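Local coordinates for PAC2 family protein (Mycobacterium tuberculosis, PDB 2WAM) that is of unknown function but belongs to the PAC2 family and represents a duplicated gene family of actinobacteria, at residues A102-L106 with L107-S111; M116-T120 with D121-H125; D128-L131 with S132-L136; A278-V281 with Q282-D286. One frame throughout, in Å; residues are numbered along the deposited sequence.

Contact 1 (A102-L106 with L107-S111); sequences AIDEL and LDYRS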
loop_
_atom_site.group_PDB
_atom_site.type_symbol
_atom_site.label_atom_id
_atom_site.label_comp_id
_atom_site.label_asym_id
_atom_site.label_seq_id
_atom_site.Cartn_x
_atom_site.Cartn_y
_atom_site.Cartn_z
ATOM N N ALA A 102 -8.691 -3.224 -13.370
ATOM C CA ALA A 102 -9.023 -1.943 -12.781
ATOM C C ALA A 102 -9.045 -0.857 -13.862
ATOM O O ALA A 102 -8.168 0.015 -13.918
ATOM C CB ALA A 102 -8.007 -1.604 -11.680
ATOM N N ILE A 103 -10.043 -0.922 -14.733
ATOM C CA ILE A 103 -10.147 0.038 -15.822
ATOM C C ILE A 103 -10.205 1.466 -15.254
ATOM O O ILE A 103 -9.608 2.382 -15.821
ATOM C CB ILE A 103 -11.345 -0.300 -16.761
ATOM C CG1 ILE A 103 -11.369 0.596 -18.007
ATOM C CG2 ILE A 103 -12.652 -0.199 -16.010
ATOM C CD1 ILE A 103 -10.031 0.718 -18.728
ATOM N N ASP A 104 -10.880 1.651 -14.117
ATOM C CA ASP A 104 -10.914 2.958 -13.467
ATOM C C ASP A 104 -9.527 3.531 -13.125
ATOM O O ASP A 104 -9.350 4.753 -13.059
ATOM C CB ASP A 104 -11.797 2.940 -12.225
ATOM C CG ASP A 104 -12.112 4.350 -11.700
ATOM O OD1 ASP A 104 -12.657 5.173 -12.470
ATOM O OD2 ASP A 104 -11.826 4.634 -10.510
ATOM N N GLU A 105 -8.556 2.646 -12.903
ATOM C CA GLU A 105 -7.178 3.051 -12.633
ATOM C C GLU A 105 -6.343 3.250 -13.907
ATOM O O GLU A 105 -5.231 3.775 -13.839
ATOM C CB GLU A 105 -6.468 2.029 -11.723
ATOM C CG GLU A 105 -7.026 1.903 -10.308
ATOM C CD GLU A 105 -6.724 3.117 -9.440
ATOM O OE1 GLU A 105 -7.600 3.498 -8.633
ATOM O OE2 GLU A 105 -5.617 3.693 -9.563
ATOM N N LEU A 106 -6.876 2.842 -15.057
ATOM C CA LEU A 106 -6.072 2.756 -16.275
ATOM C C LEU A 106 -6.584 3.651 -17.398
ATOM O O LEU A 106 -6.003 3.703 -18.477
ATOM C CB LEU A 106 -6.019 1.303 -16.773
ATOM C CG LEU A 106 -5.470 0.242 -15.820
ATOM C CD1 LEU A 106 -5.755 -1.135 -16.368
ATOM C CD2 LEU A 106 -3.981 0.428 -15.592
ATOM N N LEU A 107 -7.672 4.359 -17.142
ATOM C CA LEU A 107 -8.333 5.114 -18.199
ATOM C C LEU A 107 -8.242 6.631 -18.015
ATOM O O LEU A 107 -8.360 7.154 -16.901
ATOM C CB LEU A 107 -9.789 4.658 -18.297
ATOM C CG LEU A 107 -10.702 5.434 -19.224
ATOM C CD1 LEU A 107 -10.368 5.079 -20.669
ATOM C CD2 LEU A 107 -12.164 5.146 -18.894
ATOM N N ASP A 108 -8.004 7.336 -19.112
ATOM C CA ASP A 108 -8.120 8.785 -19.115
ATOM C C ASP A 108 -9.560 9.148 -19.487
ATOM O O ASP A 108 -9.942 9.113 -20.657
ATOM C CB ASP A 108 -7.135 9.382 -20.116
ATOM C CG ASP A 108 -7.202 10.900 -20.197
ATOM O OD1 ASP A 108 -8.216 11.509 -19.799
ATOM O OD2 ASP A 108 -6.224 11.484 -20.695
ATOM N N TYR A 109 -10.359 9.498 -18.488
ATOM C CA TYR A 109 -11.786 9.709 -18.701
ATOM C C TYR A 109 -12.120 10.919 -19.564
ATOM O O TYR A 109 -13.118 10.919 -20.285
ATOM C CB TYR A 109 -12.510 9.825 -17.368
ATOM C CG TYR A 109 -12.786 8.494 -16.729
ATOM C CD1 TYR A 109 -11.882 7.938 -15.839
ATOM C CD2 TYR A 109 -13.956 7.794 -17.006
ATOM C CE1 TYR A 109 -12.119 6.728 -15.239
ATOM C CE2 TYR A 109 -14.212 6.585 -16.402
ATOM C CZ TYR A 109 -13.285 6.056 -15.511
ATOM O OH TYR A 109 -13.508 4.851 -14.881
ATOM N N ARG A 110 -11.294 11.952 -19.482
ATOM C CA ARG A 110 -11.539 13.142 -20.273
ATOM C C ARG A 110 -11.133 13.003 -21.748
ATOM O O ARG A 110 -11.575 13.804 -22.565
ATOM C CB ARG A 110 -10.931 14.378 -19.607
ATOM C CG ARG A 110 -11.798 14.906 -18.467
ATOM C CD ARG A 110 -11.129 16.002 -17.656
ATOM N NE ARG A 110 -11.280 17.326 -18.253
ATOM C CZ ARG A 110 -10.404 17.881 -19.089
ATOM N NH1 ARG A 110 -9.316 17.220 -19.453
ATOM N NH2 ARG A 110 -10.623 19.096 -19.575
ATOM N N SER A 111 -10.319 12.001 -22.094
ATOM C CA SER A 111 -10.037 11.722 -23.512
ATOM C C SER A 111 -11.125 10.815 -24.056
ATOM O O SER A 111 -11.530 10.940 -25.201
ATOM C CB SER A 111 -8.677 11.046 -23.736
ATOM O OG SER A 111 -7.593 11.879 -23.396
HETATM O O HOH W 1 -7.711 6.772 -14.293
#

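Contact 2 (M116-T120 with D121-H125); sequences MTFKT and DHFTH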
loop_
_atom_site.group_PDB
_atom_site.type_symbol
_atom_site.label_atom_id
_atom_site.label_comp_id
_atom_site.label_asym_id
_atom_site.label_seq_id
_atom_site.Cartn_x
_atom_site.Cartn_y
_atom_site.Cartn_z
ATOM N N MET A 116 -23.360 8.910 -22.157
ATOM C CA MET A 116 -24.527 8.841 -21.285
ATOM C C MET A 116 -25.821 9.137 -22.065
ATOM O O MET A 116 -25.833 9.983 -22.950
ATOM C CB MET A 116 -24.354 9.811 -20.119
ATOM C CG MET A 116 -23.104 9.523 -19.285
ATOM S SD MET A 116 -22.974 10.656 -17.921
ATOM C CE MET A 116 -24.243 10.018 -16.836
ATOM N N THR A 117 -26.895 8.420 -21.756
ATOM C CA THR A 117 -28.164 8.678 -22.404
ATOM C C THR A 117 -28.961 9.703 -21.606
ATOM O O THR A 117 -29.072 9.611 -20.379
ATOM C CB THR A 117 -29.004 7.395 -22.565
ATOM O OG1 THR A 117 -28.238 6.398 -23.236
ATOM C CG2 THR A 117 -30.245 7.676 -23.387
ATOM N N PHE A 118 -29.506 10.689 -22.302
ATOM C CA PHE A 118 -30.315 11.715 -21.644
ATOM C C PHE A 118 -31.710 11.702 -22.241
ATOM O O PHE A 118 -31.877 11.860 -23.446
ATOM C CB PHE A 118 -29.679 13.096 -21.808
ATOM C CG PHE A 118 -30.321 14.170 -20.974
ATOM C CD1 PHE A 118 -29.888 14.417 -19.682
ATOM C CD2 PHE A 118 -31.339 14.953 -21.487
ATOM C CE1 PHE A 118 -30.468 15.418 -18.906
ATOM C CE2 PHE A 118 -31.928 15.959 -20.715
ATOM C CZ PHE A 118 -31.491 16.188 -19.422
ATOM N N LYS A 119 -32.709 11.512 -21.392
ATOM C CA LYS A 119 -34.080 11.368 -21.855
ATOM C C LYS A 119 -34.954 12.494 -21.293
ATOM O O LYS A 119 -35.333 12.481 -20.116
ATOM C CB LYS A 119 -34.604 9.985 -21.456
ATOM C CG LYS A 119 -35.923 9.586 -22.066
ATOM C CD LYS A 119 -36.256 8.153 -21.689
ATOM C CE LYS A 119 -37.382 7.596 -22.544
ATOM N NZ LYS A 119 -37.329 6.106 -22.609
ATOM N N THR A 120 -35.248 13.478 -22.144
ATOM C CA THR A 120 -36.054 14.652 -21.774
ATOM C C THR A 120 -35.445 15.538 -20.684
ATOM O O THR A 120 -35.058 16.676 -20.943
ATOM C CB THR A 120 -37.479 14.274 -21.322
ATOM O OG1 THR A 120 -38.008 13.242 -22.165
ATOM C CG2 THR A 120 -38.379 15.508 -21.367
ATOM N N ASP A 121 -35.375 15.017 -19.463
ATOM C CA ASP A 121 -34.958 15.820 -18.319
ATOM C C ASP A 121 -34.142 15.047 -17.287
ATOM O O ASP A 121 -34.061 15.459 -16.129
ATOM C CB ASP A 121 -36.185 16.414 -17.627
ATOM C CG ASP A 121 -37.097 15.346 -17.026
ATOM O OD1 ASP A 121 -36.938 14.152 -17.371
ATOM O OD2 ASP A 121 -37.975 15.704 -16.210
ATOM N N HIS A 122 -33.560 13.921 -17.674
ATOM C CA HIS A 122 -32.738 13.172 -16.723
ATOM C C HIS A 122 -31.893 12.120 -17.423
ATOM O O HIS A 122 -32.206 11.700 -18.540
ATOM C CB HIS A 122 -33.588 12.555 -15.598
ATOM C CG HIS A 122 -34.530 11.486 -16.066
ATOM N ND1 HIS A 122 -35.624 11.751 -16.862
ATOM C CD2 HIS A 122 -34.541 10.151 -15.846
ATOM C CE1 HIS A 122 -36.263 10.626 -17.120
ATOM N NE2 HIS A 122 -35.629 9.638 -16.509
ATOM N N PHE A 123 -30.808 11.714 -16.771
ATOM C CA PHE A 123 -29.918 10.710 -17.338
ATOM C C PHE A 123 -30.445 9.314 -17.056
ATOM O O PHE A 123 -30.941 9.042 -15.954
ATOM C CB PHE A 123 -28.509 10.864 -16.771
ATOM C CG PHE A 123 -27.741 11.989 -17.376
ATOM C CD1 PHE A 123 -27.533 13.165 -16.668
ATOM C CD2 PHE A 123 -27.227 11.880 -18.657
ATOM C CE1 PHE A 123 -26.821 14.205 -17.226
ATOM C CE2 PHE A 123 -26.504 12.926 -19.223
ATOM C CZ PHE A 123 -26.300 14.086 -18.504
ATOM N N THR A 124 -30.329 8.428 -18.044
ATOM C CA THR A 124 -30.926 7.099 -17.937
ATOM C C THR A 124 -29.961 5.936 -18.112
ATOM O O THR A 124 -30.342 4.782 -17.922
ATOM C CB THR A 124 -32.043 6.916 -18.954
ATOM O OG1 THR A 124 -31.507 7.074 -20.274
ATOM C CG2 THR A 124 -33.133 7.931 -18.710
ATOM N N HIS A 125 -28.719 6.228 -18.465
ATOM C CA HIS A 125 -27.771 5.158 -18.742
ATOM C C HIS A 125 -26.365 5.705 -18.926
ATOM O O HIS A 125 -26.178 6.789 -19.488
ATOM C CB HIS A 125 -28.215 4.386 -19.995
ATOM C CG HIS A 125 -27.209 3.398 -20.490
ATOM N ND1 HIS A 125 -27.088 2.129 -19.959
ATOM C CD2 HIS A 125 -26.278 3.486 -21.468
ATOM C CE1 HIS A 125 -26.128 1.481 -20.590
ATOM N NE2 HIS A 125 -25.622 2.281 -21.513
#

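Contact 3 (D128-L131 with S132-L136); sequences DPEL and SLYAL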
loop_
_atom_site.group_PDB
_atom_site.type_symbol
_atom_site.label_atom_id
_atom_site.label_comp_id
_atom_site.label_asym_id
_atom_site.label_seq_id
_atom_site.Cartn_x
_atom_site.Cartn_y
_atom_site.Cartn_z
ATOM N N ASP A 128 -20.545 2.069 -19.426
ATOM C CA ASP A 128 -19.379 1.822 -18.572
ATOM C C ASP A 128 -18.277 1.054 -19.284
ATOM O O ASP A 128 -18.540 0.086 -19.996
ATOM C CB ASP A 128 -19.797 1.070 -17.319
ATOM C CG ASP A 128 -20.816 1.841 -16.501
ATOM O OD1 ASP A 128 -20.945 3.065 -16.742
ATOM O OD2 ASP A 128 -21.482 1.228 -15.628
ATOM N N PRO A 129 -17.030 1.510 -19.118
ATOM C CA PRO A 129 -15.886 0.851 -19.746
ATOM C C PRO A 129 -15.508 -0.452 -19.041
ATOM O O PRO A 129 -15.505 -0.507 -17.819
ATOM C CB PRO A 129 -14.768 1.889 -19.572
ATOM C CG PRO A 129 -15.194 2.709 -18.419
ATOM C CD PRO A 129 -16.661 2.854 -18.638
ATOM N N GLU A 130 -15.184 -1.480 -19.814
ATOM C CA GLU A 130 -14.756 -2.750 -19.258
ATOM C C GLU A 130 -13.352 -3.054 -19.739
ATOM O O GLU A 130 -12.916 -2.569 -20.780
ATOM C CB GLU A 130 -15.691 -3.898 -19.676
ATOM C CG GLU A 130 -15.472 -4.398 -21.128
ATOM C CD GLU A 130 -15.506 -5.929 -21.270
ATOM O OE1 GLU A 130 -15.621 -6.623 -20.240
ATOM O OE2 GLU A 130 -15.406 -6.442 -22.409
ATOM N N LEU A 131 -12.643 -3.841 -18.945
ATOM C CA LEU A 131 -11.403 -4.484 -19.352
ATOM C C LEU A 131 -11.361 -5.763 -18.527
ATOM O O LEU A 131 -11.144 -5.719 -17.298
ATOM C CB LEU A 131 -10.161 -3.606 -19.099
ATOM C CG LEU A 131 -8.852 -4.248 -19.588
ATOM C CD1 LEU A 131 -8.999 -4.781 -21.017
ATOM C CD2 LEU A 131 -7.665 -3.300 -19.500
ATOM N N SER A 132 -11.613 -6.889 -19.200
ATOM C CA SER A 132 -11.807 -8.168 -18.518
ATOM C C SER A 132 -11.128 -9.384 -19.164
ATOM O O SER A 132 -10.904 -9.435 -20.375
ATOM C CB SER A 132 -13.302 -8.433 -18.329
ATOM O OG SER A 132 -13.866 -7.514 -17.399
ATOM N N LEU A 133 -10.787 -10.359 -18.329
ATOM C CA LEU A 133 -10.327 -11.649 -18.819
ATOM C C LEU A 133 -11.443 -12.666 -18.623
ATOM O O LEU A 133 -11.819 -12.953 -17.486
ATOM C CB LEU A 133 -9.064 -12.094 -18.072
ATOM C CG LEU A 133 -8.479 -13.443 -18.509
ATOM C CD1 LEU A 133 -8.152 -13.438 -19.982
ATOM C CD2 LEU A 133 -7.259 -13.774 -17.711
ATOM N N TYR A 134 -11.968 -13.199 -19.725
ATOM C CA TYR A 134 -13.036 -14.214 -19.692
ATOM C C TYR A 134 -12.575 -15.641 -20.006
ATOM O O TYR A 134 -11.626 -15.848 -20.759
ATOM C CB TYR A 134 -14.135 -13.866 -20.697
ATOM C CG TYR A 134 -14.806 -12.543 -20.452
ATOM C CD1 TYR A 134 -14.428 -11.414 -21.162
ATOM C CD2 TYR A 134 -15.822 -12.422 -19.515
ATOM C CE1 TYR A 134 -15.039 -10.198 -20.948
ATOM C CE2 TYR A 134 -16.437 -11.215 -19.295
ATOM C CZ TYR A 134 -16.043 -10.102 -20.022
ATOM O OH TYR A 134 -16.654 -8.889 -19.803
ATOM N N ALA A 135 -13.270 -16.618 -19.426
ATOM C CA ALA A 135 -13.172 -18.020 -19.843
ATOM C C ALA A 135 -14.417 -18.381 -20.638
ATOM O O ALA A 135 -15.526 -18.156 -20.186
ATOM C CB ALA A 135 -13.041 -18.934 -18.649
ATOM N N LEU A 136 -14.221 -18.934 -21.825
ATOM C CA LEU A 136 -15.322 -19.355 -22.675
ATOM C C LEU A 136 -15.166 -20.833 -23.049
ATOM O O LEU A 136 -14.127 -21.441 -22.795
ATOM C CB LEU A 136 -15.372 -18.507 -23.955
ATOM C CG LEU A 136 -15.660 -17.004 -23.859
ATOM C CD1 LEU A 136 -14.435 -16.261 -23.380
ATOM C CD2 LEU A 136 -16.098 -16.439 -25.218
#

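Contact 4 (A278-V281 with Q282-D286); sequences AAEV and QAKID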
loop_
_atom_site.group_PDB
_atom_site.type_symbol
_atom_site.label_atom_id
_atom_site.label_comp_id
_atom_site.label_asym_id
_atom_site.label_seq_id
_atom_site.Cartn_x
_atom_site.Cartn_y
_atom_site.Cartn_z
ATOM N N ALA A 278 -23.191 -9.500 -41.101
ATOM C CA ALA A 278 -22.238 -9.097 -42.134
ATOM C C ALA A 278 -22.925 -8.958 -43.491
ATOM O O ALA A 278 -22.743 -7.975 -44.212
ATOM C CB ALA A 278 -21.113 -10.110 -42.229
ATOM N N ALA A 279 -23.714 -9.963 -43.838
ATOM C CA ALA A 279 -24.402 -9.960 -45.113
ATOM C C ALA A 279 -25.365 -8.777 -45.212
ATOM O O ALA A 279 -25.393 -8.064 -46.220
ATOM C CB ALA A 279 -25.126 -11.280 -45.316
ATOM N N GLU A 280 -26.150 -8.568 -44.162
ATOM C CA GLU A 280 -27.109 -7.475 -44.137
ATOM C C GLU A 280 -26.428 -6.128 -44.352
ATOM O O GLU A 280 -26.895 -5.310 -45.159
ATOM C CB GLU A 280 -27.898 -7.489 -42.834
ATOM C CG GLU A 280 -28.699 -6.229 -42.576
ATOM C CD GLU A 280 -29.772 -6.445 -41.527
ATOM O OE1 GLU A 280 -30.027 -7.623 -41.180
ATOM O OE2 GLU A 280 -30.359 -5.444 -41.056
ATOM N N VAL A 281 -25.323 -5.910 -43.638
ATOM C CA VAL A 281 -24.530 -4.691 -43.773
ATOM C C VAL A 281 -23.905 -4.573 -45.159
ATOM O O VAL A 281 -23.933 -3.510 -45.775
ATOM C CB VAL A 281 -23.423 -4.616 -42.707
ATOM C CG1 VAL A 281 -22.302 -3.648 -43.138
ATOM C CG2 VAL A 281 -24.020 -4.222 -41.357
ATOM N N GLN A 282 -23.336 -5.669 -45.647
ATOM C CA GLN A 282 -22.804 -5.711 -47.001
ATOM C C GLN A 282 -23.852 -5.267 -48.039
ATOM O O GLN A 282 -23.552 -4.493 -48.941
ATOM C CB GLN A 282 -22.306 -7.122 -47.317
ATOM C CG GLN A 282 -21.672 -7.287 -48.689
ATOM C CD GLN A 282 -20.214 -6.867 -48.718
ATOM O OE1 GLN A 282 -19.641 -6.502 -47.689
ATOM N NE2 GLN A 282 -19.604 -6.922 -49.900
ATOM N N ALA A 283 -25.083 -5.743 -47.909
ATOM C CA ALA A 283 -26.118 -5.382 -48.871
ATOM C C ALA A 283 -26.525 -3.915 -48.776
ATOM O O ALA A 283 -26.917 -3.323 -49.779
ATOM C CB ALA A 283 -27.333 -6.282 -48.728
ATOM N N LYS A 284 -26.448 -3.337 -47.577
ATOM C CA LYS A 284 -26.763 -1.919 -47.393
ATOM C C LYS A 284 -25.702 -1.029 -48.039
ATOM O O LYS A 284 -26.013 0.014 -48.616
ATOM C CB LYS A 284 -26.899 -1.579 -45.911
ATOM C CG LYS A 284 -28.071 -2.270 -45.225
ATOM C CD LYS A 284 -29.332 -1.409 -45.210
ATOM C CE LYS A 284 -30.382 -1.988 -44.259
ATOM N NZ LYS A 284 -29.789 -2.552 -43.006
ATOM N N ILE A 285 -24.449 -1.461 -47.955
ATOM C CA ILE A 285 -23.346 -0.730 -48.567
ATOM C C ILE A 285 -23.413 -0.742 -50.095
ATOM O O ILE A 285 -23.110 0.263 -50.731
ATOM C CB ILE A 285 -21.984 -1.285 -48.113
ATOM C CG1 ILE A 285 -21.845 -1.148 -46.607
ATOM C CG2 ILE A 285 -20.841 -0.558 -48.797
ATOM C CD1 ILE A 285 -20.572 -1.720 -46.091
ATOM N N ASP A 286 -23.788 -1.873 -50.687
ATOM C CA ASP A 286 -23.905 -1.928 -52.141
ATOM C C ASP A 286 -24.986 -0.957 -52.580
ATOM O O ASP A 286 -24.758 -0.112 -53.445
ATOM C CB ASP A 286 -24.225 -3.338 -52.634
ATOM C CG ASP A 286 -23.051 -4.281 -52.496
ATOM O OD1 ASP A 286 -21.904 -3.795 -52.478
ATOM O OD2 ASP A 286 -23.274 -5.508 -52.399
#

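Contact 1 (A102-L106 with L107-S111)
At Leu-106 and Leu-107 the backbone leaves the short, weakly bonded helix 103-106, and Leu-107 turns it into an extended course (psi 139°). A side-chain hydrogen bond spans this exit. Tyr-109 OH donates to Asp-104 OD1 at 2.6 Å, and OD1 receives it on its anti lone pair. The carboxylate plane stands 61° from the tyrosine ring, so the two groups are well away from coplanar. The same OD1 also accepts from the backbone N of Glu-157 of the second subunit. Two donors from different chains therefore grip one oxygen.

Leu-107 lies against the ring from one face. Its CD2 is 3.5 Å above the plane of Tyr-109, over the ring centre. On the helix side, Ile-103 and Leu-107 run side by side in the same direction, with Ile-103 CD1 4.0 Å from Leu-107 CB. A water bridges the backbone at the turn, donating to Asp-104 O at 2.9 Å and to Leu-107 O at 2.7 Å.

Further on, Arg-110 reaches the second subunit, where it forms salt bridges with Asp-153 and Glu-151. Glu-105 does the same with Arg-158 of that subunit. Both 102-106 and 107-111 thus take part in a subunit interface. The buried Asp-108 orders the loop that follows it. Its OD1 accepts from Ser-111 N at 3.2 Å, with the donor above the carboxylate plane. An acid that takes the backbone N three residues on is an Asx motif, and here it follows directly on a helix exit.

Contact 2 (M116-T120 with D121-H125)
Phe-118 and Phe-123 meet as a T-shaped pair. The edge of Phe-118 is directed at the face of Phe-123, with ring centroids 5.0 Å apart and planes at 79°. Phe-118 CD1 sits over the centre of the Phe-123 ring. The opposite face of that ring takes Met-116, whose CE makes a CH-pi contact 4.2 Å from the centroid. The sulfur also lies above this face, but farther off, as a Met-aromatic contact. A bend at chi3 (74°) in Met-116 lets the methyl come in over the ring. Phe-123 is thus held between two side chains of the facing strand. The Phe-118 ring in turn has the backbone N of His-122 over one face, offset toward its rim.

On the other side of the hairpin, Thr-117 and His-125 lie together. Thr-117 OG1 is hydrogen-bonded to Gln-214 of the second subunit. Near the turn, His-122 ND1 donates in its ring plane to Asp-121 OD1 at 2.8 Å. Asp-121 OD2 forms a salt bridge with Arg-200 of the second subunit, so the acid joins the imidazole to that chain.

The backbone fixes the register. Lys-119 N donates to His-122 O at 2.9 Å. Thr-117 N reaches His-125 O, and Thr-117 O takes Thr-124 N, both at 2.9 Å. One residue therefore faces two, a beta bulge at Thr-124 and His-125. Residues 116-118 also pair antiparallel with a strand of the second subunit. The whole is a tight antiparallel beta hairpin that extends a sheet across a subunit interface.

Contact 3 (D128-L131 with S132-L136)
Tyr-134 OH donates to Glu-130 OE1 at 2.5 Å. The hydroxyl meets the syn side of the oxygen, 22° out of the carboxylate plane. OE1 lies near the plane of the tyrosine ring, at its edge, while the carboxylate itself is turned 43° from the ring. Glu-130 and Tyr-134 lie on the same side of the chain and reach toward each other from opposite directions. Glu-130 CG stands between the backbone N and the carbonyl carbon (chi1 77°), and a bend at chi2 carries the acid along toward Tyr-134. Its other oxygen, OE2, forms a salt bridge with Lys-90 of helix 81-92, so each carboxylate oxygen has a partner. Ser-132 OG lies 3.5 Å from Glu-130 OE1, a weak and unsettled bond at most.

Side chains alternate here as in a beta strand, with Glu-130 just ahead of strand 131-137. Strand 131-137 belongs to the mixed central sheet and runs antiparallel to both neighbours, 94-101 and 143-148. Glu-130, Ser-132 and Tyr-134 fall on one side, with Ser-132 touching Leu-97 and Tyr-134 touching Thr-95. Leu-131 and Leu-133 point to the other side, where Leu-131 packs on Pro-152 and Leu-133 on Leu-145.

Contact 4 (A278-V281 with Q282-D286)
Residues 278-286 are two and a half turns of the alpha-helix 272-289, in which Val-281 and Ile-285, and Glu-280 and Lys-284, stand one turn apart. The backbone bonds are those of a regular alpha-helix. Gln-282 N donates to Ala-278 O at 2.8 Å and Ala-283 N to Ala-279 O at 2.9 Å. Lys-284 N reaches Glu-280 O at 3.2 Å, and Ile-285 N reaches Val-281 O at 3.0 Å.

On the outer side Glu-280 and Lys-284 run side by side. Glu-280 is extended, with CG anti to the backbone N (chi1 167°). Lys-284 bends at chi2 and again at chi4, which turns its NZ back to the acid. The salt bridge from Glu-280 OE2 to Lys-284 NZ is long, at 3.5 Å. Both residues are exposed, so solvent probably weakens the pairing further.

The side turned to the fold mixes apolar packing with hydrogen bonds. Val-281 CG1 and Ile-285 CD1 meet at 3.9 Å, their side chains crossing at a slant. Ile-285 also packs on His-187, Leu-245 and Tyr-250. Val-281 and Ala-278 both rest on Pro-251 at the start of helix 251-265.

Gln-282 turns its amide away from the neighbouring turn. Its OE1 bonds with Tyr-250 OH and its NE2 with His-187 O, so both ends of the amide are used. Asp-286 OD1 adds a bond with His-187 NE2. The pattern is that of an amphipathic helix, with an i to i+4 ion pair on the solvent side, and Ala-278, Val-281 and Ile-285, joined by the bonded Gln-282, against the fold.

Contacts 1, 2 and 3 come in series along the chain, followed much later by contact 4. Contacts 1 and 3 have centres 15 Å apart and touch: Leu-107 and Ile-103 pack on Pro-129, and Ile-103 and Leu-106 on Leu-131. Contact 2 is the hairpin 115-119/122-126 between them in sequence. Its centre is 31 Å from that of the chain, so it projects well out. Contacts 1 and 2 touch the second subunit widely; contact 3 does so through Asp-128, while its strand 131-137 lies inside the central sheet. Contact 4, on helix 272-289, is about 19 Å or more from the others by nearest atoms. The region 102-125, with its projecting hairpin, probably serves assembly; no other chain of the assembly touches contact 4.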